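PDB 3NIV: glutathione S-transferase from Legionella pneumophila subsp. pneumophila str. Philadelphia 1, which probably works as a zeta-class glutathione transferase, isomerising maleylacetoacetate to fumarylacetoacetate with the help of glutathione. Local coordinates for residues P57-N62 / I73-E78; Q68-I73 / V164-V169; A20-K25 / H205-E210; P109-R114 / H136-G141; G150-E153 / C159-S162. All coordinates share one frame; numbering follows the deposited sequence.

Near the N terminus, helix 12-23 supplies A20-K25, whose partner H205-E210 lies close to the C terminus; contact 3 therefore closes the longest loop, and the other four lie within it. Contact 1 then closes a short one, joining strand 58-61 to helix 69-79. Before that loop ends, Q68-I73 opens contact 2, which runs on to V164-V169, so contacts 1 and 2 cross and share Ile73. Inside the loop of contact 2 come contacts 4 and 5, in series, both within the helical C-terminal half. Contacts 2 and 3 tie the thioredoxin-like half to the helical half, contact 1 holds the former together, and contacts 4 and 5 the latter.

Contact 1: residues P57-N62 / I73-E78; sequences PSLDIN and IDYLEE
Leu59 and Tyr75 mark the closest backbone approach, their CA atoms 10.0 Å apart, where strand 58-61 faces the 73-78 part of helix 69-79. The two segment axes come within 10.9 Å and make an angle of 40°, a spacing that leaves room for one layer of interlocking side chains. No hydrogen bond joins the segments, and the union is apolar. Ile61 carries much of it. Its CD1 lies over one face of the Tyr75 ring, 3.9 Å from the ring centroid, a CH-pi contact in which the methyl is displaced toward the hydroxyl-bearing end of the ring: Ile61 CD1 is 3.5 Å from Tyr75 CZ. The second branch, Ile61 CG2, reaches the hydroxyl, 3.5 Å from Tyr75 OH. A beta-branched residue suits this strand position, since its two arms can cover the outer end of the ring from one side, CD1 over the face and CG2 beside the hydroxyl. Tyr75 extends that far because its CG is anti to the backbone N (chi1 177°), sending the ring out from the helix toward the sheet.

This strand and helix belong to the closing beta-beta-alpha unit of a thioredoxin-like fold: hairpin 58-61/64-67 leads into helix 69-79, and the cis peptide before Pro57 is a hallmark of that fold. Deeper in, Leu59 continues the layer, its CD2 4.0 Å from CD2 of Leu76, which turns on to Leu21 of helix 12-23. Leucine suits both places, having flexible branched ends that fill a buried seam. Toward the dimer interface the layer meets the second subunit, where Ile61 packs on Phe91 and Tyr75 on Ala94 of that chain.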
# COMPACT_ATOMS: atom_id res chain seq x y z
N PRO A 57 -12.59 -2.56 3.87
CA PRO A 57 -13.71 -1.64 3.68
C PRO A 57 -14.03 -1.48 2.21
O PRO A 57 -13.20 -1.74 1.35
CB PRO A 57 -13.17 -0.32 4.25
CG PRO A 57 -11.69 -0.45 4.12
CD PRO A 57 -11.43 -1.88 4.47
N SER A 58 -15.26 -1.08 1.92
CA SER A 58 -15.62 -0.70 0.58
C SER A 58 -16.67 0.39 0.66
O SER A 58 -17.52 0.40 1.56
CB SER A 58 -16.14 -1.89 -0.22
OG SER A 58 -17.40 -2.32 0.26
N LEU A 59 -16.58 1.33 -0.26
CA LEU A 59 -17.46 2.48 -0.27
C LEU A 59 -18.43 2.35 -1.44
O LEU A 59 -18.03 2.05 -2.56
CB LEU A 59 -16.60 3.73 -0.44
CG LEU A 59 -17.06 5.04 0.15
CD1 LEU A 59 -17.44 4.87 1.61
CD2 LEU A 59 -15.93 6.04 -0.02
N ASP A 60 -19.72 2.54 -1.17
CA ASP A 60 -20.68 2.59 -2.26
C ASP A 60 -21.08 4.03 -2.53
O ASP A 60 -21.60 4.71 -1.66
CB ASP A 60 -21.92 1.77 -1.97
CG ASP A 60 -22.99 1.96 -3.04
OD1 ASP A 60 -23.17 1.06 -3.89
OD2 ASP A 60 -23.64 3.03 -3.04
N ILE A 61 -20.82 4.45 -3.76
CA ILE A 61 -21.08 5.81 -4.22
C ILE A 61 -22.15 5.77 -5.31
O ILE A 61 -21.84 5.61 -6.49
CB ILE A 61 -19.81 6.44 -4.79
CG1 ILE A 61 -18.65 6.25 -3.82
CG2 ILE A 61 -20.03 7.90 -5.06
CD1 ILE A 61 -17.28 6.30 -4.48
N ASN A 62 -23.40 5.90 -4.90
CA ASN A 62 -24.52 5.82 -5.82
C ASN A 62 -24.39 4.61 -6.75
O ASN A 62 -24.44 4.75 -7.98
CB ASN A 62 -24.63 7.10 -6.64
CG ASN A 62 -24.76 8.34 -5.76
OD1 ASN A 62 -25.24 8.27 -4.62
ND2 ASN A 62 -24.34 9.48 -6.29
N ILE A 73 -9.54 6.54 0.94
CA ILE A 73 -9.20 7.77 1.64
C ILE A 73 -8.81 8.88 0.66
O ILE A 73 -9.24 10.02 0.80
CB ILE A 73 -8.10 7.51 2.69
CG1 ILE A 73 -8.72 6.78 3.90
CG2 ILE A 73 -7.45 8.80 3.11
CD1 ILE A 73 -7.72 6.06 4.77
N ASP A 74 -8.03 8.52 -0.35
CA ASP A 74 -7.60 9.47 -1.37
C ASP A 74 -8.78 10.03 -2.16
O ASP A 74 -8.79 11.20 -2.54
CB ASP A 74 -6.57 8.84 -2.30
CG ASP A 74 -5.15 8.87 -1.72
OD1 ASP A 74 -4.91 9.59 -0.73
OD2 ASP A 74 -4.27 8.18 -2.28
N TYR A 75 -9.79 9.19 -2.38
CA TYR A 75 -11.04 9.62 -3.01
C TYR A 75 -11.71 10.69 -2.14
O TYR A 75 -12.02 11.78 -2.61
CB TYR A 75 -11.97 8.42 -3.23
CG TYR A 75 -13.33 8.79 -3.81
CD1 TYR A 75 -13.52 8.92 -5.18
CD2 TYR A 75 -14.42 9.01 -2.98
CE1 TYR A 75 -14.76 9.26 -5.70
CE2 TYR A 75 -15.66 9.35 -3.49
CZ TYR A 75 -15.83 9.47 -4.85
OH TYR A 75 -17.06 9.81 -5.37
N LEU A 76 -11.93 10.36 -0.87
CA LEU A 76 -12.53 11.32 0.04
C LEU A 76 -11.75 12.62 -0.02
O LEU A 76 -12.31 13.69 -0.24
CB LEU A 76 -12.54 10.77 1.47
CG LEU A 76 -13.31 9.45 1.61
CD1 LEU A 76 -13.18 8.88 3.00
CD2 LEU A 76 -14.78 9.62 1.22
N GLU A 77 -10.44 12.51 0.16
CA GLU A 77 -9.54 13.65 0.11
C GLU A 77 -9.73 14.50 -1.15
O GLU A 77 -9.55 15.72 -1.12
CB GLU A 77 -8.10 13.15 0.19
CG GLU A 77 -7.06 14.23 0.41
CD GLU A 77 -7.06 14.78 1.84
OE1 GLU A 77 -8.15 15.00 2.42
OE2 GLU A 77 -5.95 15.01 2.37
N GLU A 78 -10.10 13.86 -2.26
CA GLU A 78 -10.24 14.55 -3.53
C GLU A 78 -11.59 15.26 -3.67
O GLU A 78 -11.65 16.42 -4.09
CB GLU A 78 -9.98 13.59 -4.70
CG GLU A 78 -10.51 14.06 -6.04
CD GLU A 78 -9.45 14.00 -7.13
OE1 GLU A 78 -8.28 13.74 -6.78
OE2 GLU A 78 -9.78 14.23 -8.31

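Contact 2: residues Q68-I73 / V164-V169; sequences QSMAII and VGLADV
Leu166 holds CG anti to its own backbone N (chi1 179°) and thereby pushes its two methyls out from the first turn of helix 166-180, while Met70 bends in the same sense at each of its first three torsions (chi1 -54°), curling its end round to meet them. The side chain of this selenomethionine does not start out toward Leu166 from helix 69-79, yet Met70 CE arrives 4.0 Å from Leu166 CD1 and equally near CD2, resting against the fork of the leucine. Ile73, one turn further along, adds its short branch: Ile73 CG2 lies 4.0 Å from Leu166 CD1. One leucine methyl is thus touched by both helix residues, and the whole contact is dispersive. A long unbranched chain suits position 70, because it can adapt its shape to a neighbour at some distance; the branched Leu166 offers two methyls to its neighbours, and Ile73 a short branch close to its helix. Beyond Leu166 lies helix 90-106, with Ala100 against both Leu166 and Met70, and Met70 also packs on Leu101 of the second subunit.

The helix that presents the leucine starts with a side-chain cap. Gly165 N donates to Asp168 OD1 at 2.8 Å, nearly straight at 160°, and the carboxylate oxygen accepts on its anti lone pair; Asp168 OD2 has a weak further bond to Cys159 N. Glycine at the N-cap leaves no side chain to answer, so this is the backbone half of a capping box, a feature known at the start of the corresponding core helix in glutathione transferases; here it lies beside the seam between the thioredoxin-like and helical domains.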
# COMPACT_ATOMS: atom_id res chain seq x y z
N GLN A 68 -10.19 -0.84 -1.08
CA GLN A 68 -8.83 -0.46 -0.70
C GLN A 68 -8.83 0.83 0.12
O GLN A 68 -9.04 1.92 -0.42
CB GLN A 68 -7.90 -0.36 -1.90
CG GLN A 68 -7.63 -1.68 -2.59
CD GLN A 68 -6.83 -2.65 -1.74
OE1 GLN A 68 -6.06 -2.25 -0.87
NE2 GLN A 68 -6.99 -3.94 -2.00
N SER A 69 -8.56 0.68 1.41
CA SER A 69 -8.63 1.79 2.35
C SER A 69 -7.83 3.02 1.94
O SER A 69 -8.32 4.14 2.06
CB SER A 69 -8.25 1.32 3.77
OG SER A 69 -6.96 0.74 3.80
N MSE A 70 -6.60 2.82 1.46
CA MSE A 70 -5.80 3.96 1.00
C MSE A 70 -6.43 4.64 -0.22
O MSE A 70 -6.46 5.87 -0.31
CB MSE A 70 -4.37 3.54 0.69
CG MSE A 70 -3.69 2.83 1.85
SE MSE A 70 -3.79 3.87 3.52
CE MSE A 70 -2.42 5.21 3.11
N ALA A 71 -6.97 3.84 -1.13
CA ALA A 71 -7.68 4.35 -2.29
C ALA A 71 -8.95 5.08 -1.87
O ALA A 71 -9.25 6.14 -2.39
CB ALA A 71 -8.02 3.23 -3.27
N ILE A 72 -9.69 4.49 -0.94
CA ILE A 72 -10.91 5.10 -0.42
C ILE A 72 -10.62 6.47 0.18
O ILE A 72 -11.34 7.45 -0.05
CB ILE A 72 -11.56 4.20 0.65
CG1 ILE A 72 -12.29 3.03 -0.03
CG2 ILE A 72 -12.47 5.03 1.56
CD1 ILE A 72 -12.83 1.98 0.91
N ILE A 73 -9.54 6.54 0.94
CA ILE A 73 -9.20 7.77 1.64
C ILE A 73 -8.81 8.88 0.66
O ILE A 73 -9.24 10.02 0.80
CB ILE A 73 -8.10 7.51 2.69
CG1 ILE A 73 -8.72 6.78 3.90
CG2 ILE A 73 -7.45 8.80 3.11
CD1 ILE A 73 -7.72 6.06 4.77
N VAL A 164 -3.51 16.77 12.63
CA VAL A 164 -3.51 15.33 12.42
C VAL A 164 -3.62 15.03 10.92
O VAL A 164 -4.31 15.75 10.19
CB VAL A 164 -4.66 14.70 13.20
CG1 VAL A 164 -4.77 13.23 12.89
CG2 VAL A 164 -4.44 14.92 14.67
N GLY A 165 -2.94 13.99 10.47
CA GLY A 165 -2.96 13.68 9.05
C GLY A 165 -3.05 12.21 8.71
O GLY A 165 -3.32 11.36 9.59
N LEU A 166 -2.82 11.90 7.43
CA LEU A 166 -2.89 10.54 6.91
C LEU A 166 -2.02 9.57 7.68
O LEU A 166 -2.44 8.46 7.96
CB LEU A 166 -2.48 10.52 5.43
CG LEU A 166 -2.48 9.14 4.76
CD1 LEU A 166 -3.87 8.52 4.79
CD2 LEU A 166 -1.93 9.19 3.32
N ALA A 167 -0.80 9.97 8.01
CA ALA A 167 0.08 9.12 8.79
C ALA A 167 -0.53 8.79 10.16
O ALA A 167 -0.41 7.66 10.64
CB ALA A 167 1.44 9.77 8.97
N ASP A 168 -1.16 9.77 10.80
CA ASP A 168 -1.76 9.53 12.11
C ASP A 168 -2.97 8.60 11.94
O ASP A 168 -3.22 7.70 12.74
CB ASP A 168 -2.19 10.84 12.78
CG ASP A 168 -1.04 11.82 12.92
OD1 ASP A 168 -1.00 12.82 12.15
OD2 ASP A 168 -0.18 11.59 13.79
N VAL A 169 -3.73 8.84 10.87
CA VAL A 169 -4.89 8.03 10.57
C VAL A 169 -4.52 6.56 10.44
O VAL A 169 -5.27 5.69 10.87
CB VAL A 169 -5.58 8.50 9.29
CG1 VAL A 169 -6.71 7.53 8.92
CG2 VAL A 169 -6.09 9.91 9.44

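Contact 3: residues A20-K25 / H205-E210; sequences ALNLKK and HDAAPE
Asn22 and Ala207 make the centre of a small contact, the amide end of the asparagine lying over the methyl of the alanine. Their CA atoms are 7.8 Å apart, a distance that one modest polar side chain and one methyl can just span. The amide is probably turned over in the model, so which of its two terminal atoms faces Ala207 CB is uncertain; either way the meeting is van der Waals, with CB of Asp206 brushing its border. Asn22 is directed there with CG beside its backbone N (chi1 -66°). A small residue suits position 207, whose methyl is enclosed by Asn22 and by Tyr15 and Ile19 of helix 12-23.

The next shell fixes both backbones. Ala207 belongs to a type I turn from His205 to Ala208, closed by Ala208 N to His205 O at 3.2 Å, and its carbonyl oxygen accepts a hydrogen bond from Arg18. On the other side, Asn22 O receives Lys25 N at 2.6 Å, part of a Schellman motif in which Lys25, with positive phi (46°), ends the helix.

Further out, Asn22 also packs on Tyr28 and on Ala203 of helix 202-205, while Ala20 and Leu21 turn the other way to helix 69-79. The C-terminal turn leading into helix 209-212 is thereby laid along helix 12-23, joining the end of the helical domain to the thioredoxin-like one.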
# COMPACT_ATOMS: atom_id res chain seq x y z
N ALA A 20 -10.78 8.62 8.97
CA ALA A 20 -10.72 9.55 7.86
C ALA A 20 -12.07 10.24 7.65
O ALA A 20 -12.13 11.44 7.41
CB ALA A 20 -10.29 8.85 6.59
N LEU A 21 -13.14 9.46 7.73
CA LEU A 21 -14.47 10.01 7.50
C LEU A 21 -14.86 11.01 8.58
O LEU A 21 -15.55 11.99 8.31
CB LEU A 21 -15.51 8.89 7.39
CG LEU A 21 -15.50 8.12 6.06
CD1 LEU A 21 -16.35 6.84 6.11
CD2 LEU A 21 -15.96 9.01 4.93
N ASN A 22 -14.40 10.78 9.80
CA ASN A 22 -14.71 11.68 10.90
C ASN A 22 -13.90 12.95 10.79
O ASN A 22 -14.46 14.04 10.78
CB ASN A 22 -14.45 11.01 12.25
CG ASN A 22 -15.38 9.84 12.51
OD1 ASN A 22 -15.14 9.02 13.41
ND2 ASN A 22 -16.46 9.74 11.74
N LEU A 23 -12.58 12.81 10.71
CA LEU A 23 -11.68 13.95 10.65
C LEU A 23 -12.15 15.04 9.69
O LEU A 23 -12.16 16.22 10.03
CB LEU A 23 -10.29 13.48 10.27
CG LEU A 23 -9.53 12.86 11.42
CD1 LEU A 23 -8.12 12.49 11.01
CD2 LEU A 23 -9.51 13.87 12.54
N LYS A 24 -12.55 14.64 8.49
CA LYS A 24 -12.96 15.60 7.48
C LYS A 24 -14.47 15.79 7.52
O LYS A 24 -15.08 16.28 6.57
CB LYS A 24 -12.48 15.17 6.08
N LYS A 25 -15.06 15.38 8.63
CA LYS A 25 -16.48 15.61 8.90
C LYS A 25 -17.39 15.31 7.72
O LYS A 25 -18.32 16.06 7.43
CB LYS A 25 -16.70 17.05 9.38
CG LYS A 25 -16.00 17.37 10.69
CD LYS A 25 -16.37 18.78 11.15
CE LYS A 25 -16.18 18.95 12.66
NZ LYS A 25 -16.99 20.10 13.20
N HIS A 205 -11.60 8.50 18.68
CA HIS A 205 -12.28 7.74 19.72
C HIS A 205 -13.52 7.03 19.19
O HIS A 205 -13.71 5.83 19.43
CB HIS A 205 -12.66 8.66 20.88
CG HIS A 205 -13.18 7.93 22.07
ND1 HIS A 205 -14.51 7.92 22.42
CD2 HIS A 205 -12.55 7.17 23.00
CE1 HIS A 205 -14.68 7.20 23.51
NE2 HIS A 205 -13.51 6.73 23.88
N ASP A 206 -14.36 7.76 18.45
CA ASP A 206 -15.64 7.24 17.98
C ASP A 206 -15.51 6.21 16.85
O ASP A 206 -16.46 5.52 16.51
CB ASP A 206 -16.53 8.40 17.54
CG ASP A 206 -16.71 9.44 18.63
OD1 ASP A 206 -16.68 9.05 19.83
OD2 ASP A 206 -16.87 10.64 18.31
N ALA A 207 -14.32 6.12 16.27
CA ALA A 207 -14.07 5.21 15.17
C ALA A 207 -13.49 3.90 15.67
O ALA A 207 -13.33 2.95 14.90
CB ALA A 207 -13.11 5.85 14.18
N ALA A 208 -13.16 3.85 16.96
CA ALA A 208 -12.59 2.65 17.56
C ALA A 208 -13.56 1.50 17.41
O ALA A 208 -14.77 1.72 17.38
CB ALA A 208 -12.29 2.89 19.04
N PRO A 209 -13.03 0.28 17.29
CA PRO A 209 -13.87 -0.92 17.17
C PRO A 209 -14.83 -1.07 18.35
O PRO A 209 -15.96 -1.51 18.15
CB PRO A 209 -12.85 -2.06 17.16
CG PRO A 209 -11.61 -1.44 16.64
CD PRO A 209 -11.60 -0.05 17.19
N GLU A 210 -14.38 -0.69 19.54
CA GLU A 210 -15.20 -0.80 20.75
C GLU A 210 -16.41 0.12 20.65
O GLU A 210 -17.49 -0.20 21.14
CB GLU A 210 -14.38 -0.46 21.99
CG GLU A 210 -13.33 -1.51 22.34
CD GLU A 210 -12.35 -1.75 21.20
OE1 GLU A 210 -11.99 -0.77 20.49
OE2 GLU A 210 -11.93 -2.93 21.02

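Contact 4: residues P109-R114 / H136-G141; sequences PLNNLR and HWLKTG
Leu110 stands squarely on the indole of Trp137: its CG sits 3.7 Å from the centroid of the five-membered ring and only 1° off the ring normal, a CH-pi contact, while Leu110 CB comes 3.5 Å from Trp137 CD1. The two side chains cross at about a right angle. Trp137 CG lies beside the backbone N (chi1 -54°), which brings the indole alongside Leu110. The imidazole of His136 turns an edge, through CD2, to the rim of the opposite face. Asn111 comes at the indole edge instead. Its OD1 lies in the ring plane, 3.6 Å from Trp137 CD1, with amide and ring planes 51° apart; this buried oxygen has no hydrogen-bonding partner in the model, and the slightly positive C-H edge probably eases its burial. The amide nitrogen makes a weak hydrogen bond to Tyr134 O. Tryptophan suits this place because its broad faces and its edge serve different neighbours at once.

Trp133 meets Trp137 edge-to-face and its NE1-H donates a hydrogen bond to Leu110 O, so helix 127-149 grips short helix 108-111 just before helix 113-123. Leu138 faces helix 166-180; Leu110 packs on Val115 of the second subunit, and Pro109 on its Cys105, a residue known to form an interchain disulfide.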
# COMPACT_ATOMS: atom_id res chain seq x y z
N PRO A 109 -0.18 -5.93 5.96
CA PRO A 109 -0.36 -7.11 5.09
C PRO A 109 0.20 -8.39 5.69
O PRO A 109 -0.44 -9.44 5.58
CB PRO A 109 0.43 -6.74 3.83
CG PRO A 109 0.39 -5.24 3.81
CD PRO A 109 0.39 -4.78 5.23
N LEU A 110 1.36 -8.31 6.33
CA LEU A 110 2.00 -9.49 6.94
C LEU A 110 1.20 -10.12 8.09
O LEU A 110 1.35 -11.31 8.36
CB LEU A 110 3.40 -9.14 7.44
CG LEU A 110 4.55 -8.98 6.45
CD1 LEU A 110 4.42 -10.02 5.34
CD2 LEU A 110 4.57 -7.59 5.87
N ASN A 111 0.39 -9.32 8.78
CA ASN A 111 -0.29 -9.78 10.00
C ASN A 111 -1.79 -9.99 9.83
O ASN A 111 -2.51 -10.28 10.79
CB ASN A 111 -0.05 -8.79 11.15
CG ASN A 111 1.37 -8.84 11.67
OD1 ASN A 111 2.08 -9.84 11.53
ND2 ASN A 111 1.80 -7.75 12.27
N ASN A 112 -2.26 -9.82 8.61
CA ASN A 112 -3.66 -10.04 8.31
C ASN A 112 -4.06 -11.45 8.72
O ASN A 112 -3.23 -12.36 8.69
CB ASN A 112 -3.92 -9.83 6.82
CG ASN A 112 -5.39 -9.93 6.46
OD1 ASN A 112 -6.03 -8.93 6.13
ND2 ASN A 112 -5.94 -11.14 6.54
N LEU A 113 -5.32 -11.62 9.11
CA LEU A 113 -5.81 -12.90 9.59
C LEU A 113 -5.46 -14.00 8.59
O LEU A 113 -5.05 -15.09 8.98
CB LEU A 113 -7.32 -12.85 9.81
CG LEU A 113 -7.98 -14.12 10.37
CD1 LEU A 113 -7.17 -14.69 11.53
CD2 LEU A 113 -9.43 -13.87 10.79
N ARG A 114 -5.61 -13.67 7.31
CA ARG A 114 -5.37 -14.59 6.21
C ARG A 114 -3.94 -15.08 6.23
O ARG A 114 -3.67 -16.23 5.87
CB ARG A 114 -5.68 -13.90 4.87
CG ARG A 114 -4.46 -13.22 4.23
CD ARG A 114 -4.75 -11.88 3.49
NE ARG A 114 -5.16 -12.05 2.10
CZ ARG A 114 -4.49 -11.60 1.03
NH1 ARG A 114 -3.35 -10.93 1.14
NH2 ARG A 114 -4.99 -11.83 -0.18
N HIS A 136 7.42 -9.65 15.10
CA HIS A 136 8.56 -9.34 14.24
C HIS A 136 8.28 -8.17 13.29
O HIS A 136 9.11 -7.29 13.13
CB HIS A 136 8.97 -10.56 13.42
CG HIS A 136 10.02 -10.26 12.40
ND1 HIS A 136 11.23 -9.69 12.73
CD2 HIS A 136 10.03 -10.42 11.06
CE1 HIS A 136 11.95 -9.52 11.63
NE2 HIS A 136 11.24 -9.95 10.61
N TRP A 137 7.11 -8.18 12.67
CA TRP A 137 6.79 -7.14 11.71
C TRP A 137 6.41 -5.87 12.44
O TRP A 137 6.58 -4.77 11.91
CB TRP A 137 5.72 -7.59 10.71
CG TRP A 137 6.09 -8.87 10.05
CD1 TRP A 137 5.42 -10.05 10.12
CD2 TRP A 137 7.25 -9.12 9.25
NE1 TRP A 137 6.07 -11.01 9.40
CE2 TRP A 137 7.20 -10.47 8.86
CE3 TRP A 137 8.32 -8.32 8.81
CZ2 TRP A 137 8.18 -11.05 8.05
CZ3 TRP A 137 9.29 -8.90 8.02
CH2 TRP A 137 9.21 -10.25 7.65
N LEU A 138 5.92 -6.01 13.67
CA LEU A 138 5.65 -4.82 14.47
C LEU A 138 6.96 -4.08 14.75
O LEU A 138 7.05 -2.87 14.52
CB LEU A 138 4.88 -5.15 15.75
CG LEU A 138 3.36 -5.19 15.53
CD1 LEU A 138 2.81 -3.86 15.09
CD2 LEU A 138 3.03 -6.20 14.49
N LYS A 139 7.98 -4.81 15.18
CA LYS A 139 9.26 -4.19 15.50
C LYS A 139 9.84 -3.50 14.27
O LYS A 139 10.27 -2.35 14.33
CB LYS A 139 10.26 -5.21 16.05
CG LYS A 139 11.41 -4.56 16.81
CD LYS A 139 12.69 -5.40 16.81
CE LYS A 139 13.91 -4.50 17.11
NZ LYS A 139 15.22 -5.07 16.60
N THR A 140 9.86 -4.22 13.15
CA THR A 140 10.45 -3.69 11.94
C THR A 140 9.72 -2.43 11.48
O THR A 140 10.36 -1.44 11.14
CB THR A 140 10.43 -4.73 10.82
OG1 THR A 140 11.14 -5.89 11.25
CG2 THR A 140 11.11 -4.18 9.58
N GLY A 141 8.39 -2.48 11.49
CA GLY A 141 7.56 -1.37 11.08
C GLY A 141 7.60 -0.17 12.01
O GLY A 141 7.61 0.97 11.56

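Contact 5: residues G150-E153 / C159-S162; sequences GALE and CFGS
Glu153 O accepts the hydrogen bond that joins these two loop segments, from Gly161 N at 3.0 Å. The bond is nearly straight, 165° at the hydrogen, and enters in the carbonyl plane on a lone pair. Gly161 also bonds through its backbone to Asp155, so this residue is pinned to the facing part of the loop at two points. Its backbone angles, with positive phi (84°), would press a side chain against the preceding carbonyl oxygen, which explains why glycine stands here.

Beside the bond, the side chains of Leu152 and Phe160 cross at about a right angle. Leu152 CD1 lies 3.9 Å from Phe160 CB and 3.7 Å from Cys159 O, whereas Leu152 CB meets the edge of the phenyl ring. The ring swings alongside the carbonyl of Glu153, its CD1 3.7 Å from Glu153 O, because Phe160 CG is anti to the backbone N (chi1 165°). Cys159 O is hydrogen-bonded by Arg154.

Leucine and phenylalanine suit this loop by turning inward: both rest on Met92 of helix 90-106, Leu152 also on Met99 and Phe160 on Leu96, while Cys159 packs against Phe145 and Leu149 of helix 127-149. The connection between helices 127-149 and 166-180 is thus folded back over the helical bundle.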
# COMPACT_ATOMS: atom_id res chain seq x y z
N GLY A 150 11.40 10.89 13.88
CA GLY A 150 12.44 11.65 14.52
C GLY A 150 13.08 12.74 13.68
O GLY A 150 13.88 13.51 14.19
N ALA A 151 12.75 12.81 12.39
CA ALA A 151 13.34 13.84 11.54
C ALA A 151 12.36 15.00 11.30
O ALA A 151 12.70 15.99 10.65
CB ALA A 151 13.82 13.25 10.20
N LEU A 152 11.15 14.86 11.83
CA LEU A 152 10.13 15.89 11.64
C LEU A 152 9.86 16.71 12.91
O LEU A 152 10.16 16.28 14.03
CB LEU A 152 8.82 15.26 11.15
CG LEU A 152 8.90 14.29 9.97
CD1 LEU A 152 7.53 13.69 9.69
CD2 LEU A 152 9.45 14.96 8.71
N GLU A 153 9.28 17.88 12.71
CA GLU A 153 8.95 18.77 13.80
C GLU A 153 7.44 18.83 13.91
O GLU A 153 6.72 18.64 12.92
CB GLU A 153 9.52 20.15 13.52
CG GLU A 153 11.05 20.17 13.47
CD GLU A 153 11.68 20.23 14.86
OE1 GLU A 153 11.32 21.16 15.63
OE2 GLU A 153 12.51 19.35 15.19
N CYS A 159 1.99 13.34 13.78
CA CYS A 159 3.14 12.87 13.03
C CYS A 159 4.01 14.03 12.56
O CYS A 159 5.25 13.99 12.63
CB CYS A 159 2.69 11.99 11.85
SG CYS A 159 2.26 10.27 12.34
N PHE A 160 3.35 15.09 12.10
CA PHE A 160 4.03 16.24 11.55
C PHE A 160 3.19 17.51 11.66
O PHE A 160 2.02 17.52 11.28
CB PHE A 160 4.36 15.99 10.07
CG PHE A 160 4.74 17.23 9.33
CD1 PHE A 160 6.02 17.74 9.42
CD2 PHE A 160 3.80 17.92 8.58
CE1 PHE A 160 6.37 18.90 8.75
CE2 PHE A 160 4.14 19.07 7.92
CZ PHE A 160 5.43 19.56 8.00
N GLY A 161 3.79 18.58 12.15
CA GLY A 161 3.12 19.86 12.12
C GLY A 161 2.20 20.08 13.29
O GLY A 161 2.54 19.76 14.42
N SER A 162 1.01 20.61 13.01
CA SER A 162 0.09 21.03 14.06
C SER A 162 -1.32 20.53 13.77
O SER A 162 -2.28 20.88 14.46
CB SER A 162 0.09 22.56 14.17
OG SER A 162 1.41 23.08 14.08